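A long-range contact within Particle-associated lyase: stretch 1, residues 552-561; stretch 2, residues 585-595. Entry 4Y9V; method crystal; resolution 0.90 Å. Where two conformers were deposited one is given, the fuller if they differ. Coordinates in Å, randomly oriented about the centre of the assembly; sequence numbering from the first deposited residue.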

# COMPACT_ATOMS: atom_id res chain seq x y z
N LYS A 552 29.73 0.29 19.96
CA LYS A 552 30.96 0.94 20.38
C LYS A 552 30.51 2.07 21.32
O LYS A 552 29.36 2.44 21.40
CB LYS A 552 31.78 1.42 19.24
CG LYS A 552 31.02 2.46 18.44
CD LYS A 552 32.09 2.71 17.41
CE LYS A 552 31.61 3.66 16.46
NZ LYS A 552 32.59 3.75 15.30
N ALA A 553 31.47 2.65 22.05
CA ALA A 553 31.13 3.73 22.97
C ALA A 553 30.40 4.83 22.20
O ALA A 553 30.91 5.33 21.19
CB ALA A 553 32.40 4.27 23.61
N PRO A 554 29.23 5.25 22.70
CA PRO A 554 28.46 6.26 21.98
C PRO A 554 29.00 7.67 22.23
O PRO A 554 29.80 7.93 23.13
CB PRO A 554 27.06 6.09 22.53
CG PRO A 554 27.31 5.63 23.97
CD PRO A 554 28.48 4.69 23.83
N ASN A 555 28.47 8.61 21.46
CA ASN A 555 28.58 10.02 21.83
C ASN A 555 27.71 10.23 23.08
O ASN A 555 26.63 9.63 23.20
CB ASN A 555 28.06 10.90 20.71
CG ASN A 555 28.70 10.65 19.38
OD1 ASN A 555 29.91 10.39 19.29
ND2 ASN A 555 27.93 10.73 18.33
N VAL A 556 28.18 11.10 23.99
CA VAL A 556 27.46 11.37 25.21
C VAL A 556 27.45 12.87 25.48
O VAL A 556 28.52 13.50 25.49
CB VAL A 556 28.05 10.65 26.44
CG1 VAL A 556 27.17 10.87 27.66
CG2 VAL A 556 28.25 9.15 26.15
N ILE A 557 26.29 13.43 25.76
CA ILE A 557 26.09 14.80 26.21
C ILE A 557 25.59 14.77 27.66
O ILE A 557 24.62 14.04 27.88
CB ILE A 557 25.08 15.52 25.32
CG1 ILE A 557 25.50 15.57 23.87
CG2 ILE A 557 24.84 16.93 25.86
CD1 ILE A 557 26.78 16.25 23.59
N VAL A 558 26.21 15.50 28.58
CA VAL A 558 25.75 15.63 29.97
C VAL A 558 25.49 17.12 30.26
O VAL A 558 26.32 17.96 29.92
CB VAL A 558 26.76 15.05 30.96
CG1 VAL A 558 26.33 15.36 32.40
CG2 VAL A 558 26.91 13.58 30.67
N SER A 559 24.37 17.43 30.92
CA SER A 559 24.01 18.75 31.37
C SER A 559 23.51 18.72 32.82
O SER A 559 23.13 17.65 33.30
CB SER A 559 22.91 19.30 30.46
OG SER A 559 22.61 20.69 30.60
N VAL A 560 23.52 19.85 33.49
CA VAL A 560 23.09 19.98 34.88
C VAL A 560 21.94 20.97 34.96
O VAL A 560 21.92 21.99 34.24
CB VAL A 560 24.30 20.37 35.75
CG1 VAL A 560 24.92 21.69 35.41
CG2 VAL A 560 23.96 20.31 37.23
N GLY A 561 20.97 20.71 35.83
CA GLY A 561 19.86 21.61 35.94
C GLY A 561 19.05 21.42 37.19
O GLY A 561 19.21 20.48 37.97
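Stretch 2, residues 585-595: TPTPVNSLVAI

Stretch 2 lies along stretch 1 as a second extended strand running the other way. The strand of stretch 1 covers residues 555 to 561; its partner occupies the middle of stretch 2, and the two N-to-C directions make an angle of 150°, so the pairing is antiparallel with a marked splay. The axes come within 5.6 Å of each other, and no hydrogen bond joins the two stretches. The contact is one of shape, side chains lying against side chains and backbone carbonyls, and 564 Å² of surface is buried by it, both sides summed.

The rule on stretch 1 is strict alternation. Val556, Val558 and Val560 point toward stretch 2, while Asn555, Ile557 and Ser559 point away. Stretch 2 answers with the same rhythm, Pro586, Pro588 and Asn590 pointing toward stretch 1 and Thr587 and Val589 away. The register sets the CA of Val558 5.7 Å from the CA of Val589, and the CA of Ser559 5.5 Å from the CA of Pro588. Thus an inward residue of one strand faces an outward residue of the other; Val558, Val560 and Pro588 meet backbone as well as side chains, whereas Val556 and Asn590 meet side chains alone.

Val558 fits this scheme most fully. Its CG1 reaches the O of Val589 at 3.4 Å, while its CG2 lies 3.7 Å from the CB of Asn590 and its CG1 4.2 Å from the CB of Pro588. The valine therefore settles between two inward side chains, with a carbonyl at the floor. Pro588 makes the reciprocal move: its CB is 3.7 Å from the O of Val558 and 4.3 Å from the CG1 of Val560. Val560, with chi1 in p, also sets CG1 against Pro586, 3.9 Å from its CG and 3.7 Å from its O.

Farther along, Val556 places CG1 3.7 Å from the CG of Asn590 and CG2 3.8 Å from the CG2 of Val593. Asn590 serves as packing surface here while its amide has partners: ND2 gives a weak hydrogen bond to the O of Leu592 at 2.8 Å, and OD1 is satisfied elsewhere in the structure. The CG2 of Val593 is a shared knob, lying also 3.8 Å from the CD of Pro554 and 4.0 Å from the CB of Ala553.

At the loop end the backbones draw close, the CA atoms of Ala553 and Ile595 standing 4.3 Å apart. The CD of Pro554 rests 3.3 Å from the O of Ala594, and the CG2 of Ile595 touches the CA of Lys552 at 3.4 Å, closing the contact.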

# COMPACT_ATOMS: atom_id res chain seq x y z
N THR A 585 30.61 26.65 40.88
CA THR A 585 29.69 26.31 39.77
C THR A 585 29.82 24.81 39.50
O THR A 585 30.85 24.19 39.81
CB THR A 585 29.90 27.09 38.49
OG1 THR A 585 31.09 26.56 37.96
CG2 THR A 585 30.08 28.58 38.68
N PRO A 586 28.77 24.21 38.94
CA PRO A 586 28.78 22.77 38.67
C PRO A 586 29.20 22.46 37.24
O PRO A 586 28.40 22.56 36.31
CB PRO A 586 27.31 22.42 38.87
CG PRO A 586 26.56 23.63 38.40
CD PRO A 586 27.42 24.77 38.83
N THR A 587 30.47 22.07 36.98
CA THR A 587 30.86 21.76 35.60
C THR A 587 30.36 20.36 35.23
O THR A 587 30.77 19.38 35.86
CB THR A 587 32.39 21.81 35.46
OG1 THR A 587 32.86 23.13 35.71
CG2 THR A 587 32.80 21.40 34.04
N PRO A 588 29.49 20.24 34.23
CA PRO A 588 28.94 18.93 33.89
C PRO A 588 29.91 18.16 32.99
O PRO A 588 30.48 18.75 32.06
CB PRO A 588 27.65 19.28 33.12
CG PRO A 588 27.99 20.60 32.42
CD PRO A 588 28.91 21.33 33.41
N VAL A 589 30.04 16.86 33.24
CA VAL A 589 30.90 15.99 32.47
C VAL A 589 30.28 14.62 32.36
O VAL A 589 29.47 14.21 33.19
CB VAL A 589 32.32 15.84 33.09
CG1 VAL A 589 32.97 17.21 33.30
CG2 VAL A 589 32.28 15.06 34.41
N ASN A 590 30.73 13.84 31.36
CA ASN A 590 30.50 12.40 31.38
C ASN A 590 31.76 11.71 31.92
O ASN A 590 32.83 11.76 31.31
CB ASN A 590 30.13 11.81 30.01
CG ASN A 590 29.74 10.36 30.22
OD1 ASN A 590 28.96 10.04 31.11
ND2 ASN A 590 30.30 9.49 29.38
N SER A 591 31.62 11.11 33.10
CA SER A 591 32.79 10.55 33.78
C SER A 591 33.22 9.18 33.30
O SER A 591 34.39 8.82 33.57
CB SER A 591 32.55 10.56 35.31
OG SER A 591 31.63 9.57 35.73
N LEU A 592 32.37 8.44 32.62
CA LEU A 592 32.69 7.08 32.16
C LEU A 592 31.79 6.84 30.95
O LEU A 592 30.62 7.21 31.00
CB LEU A 592 32.40 6.03 33.24
CG LEU A 592 32.66 4.59 32.79
CD1 LEU A 592 33.30 3.80 33.91
CD2 LEU A 592 31.37 3.95 32.32
N VAL A 593 32.34 6.16 29.94
CA VAL A 593 31.55 5.72 28.80
C VAL A 593 31.94 4.27 28.47
O VAL A 593 33.13 3.93 28.50
CB VAL A 593 31.69 6.63 27.57
CG1 VAL A 593 33.10 6.64 26.98
CG2 VAL A 593 30.65 6.29 26.52
N ALA A 594 30.95 3.49 28.11
CA ALA A 594 31.15 2.14 27.57
C ALA A 594 30.04 1.92 26.53
O ALA A 594 29.13 2.73 26.39
CB ALA A 594 31.11 1.09 28.64
N ILE A 595 30.13 0.76 25.85
CA ILE A 595 29.07 0.44 24.88
C ILE A 595 27.68 0.48 25.45
O ILE A 595 26.72 0.73 24.74
CB ILE A 595 29.28 -0.89 24.18
CG1 ILE A 595 29.40 -2.08 25.09
CG2 ILE A 595 30.45 -0.83 23.26
CD1 ILE A 595 29.71 -3.24 24.08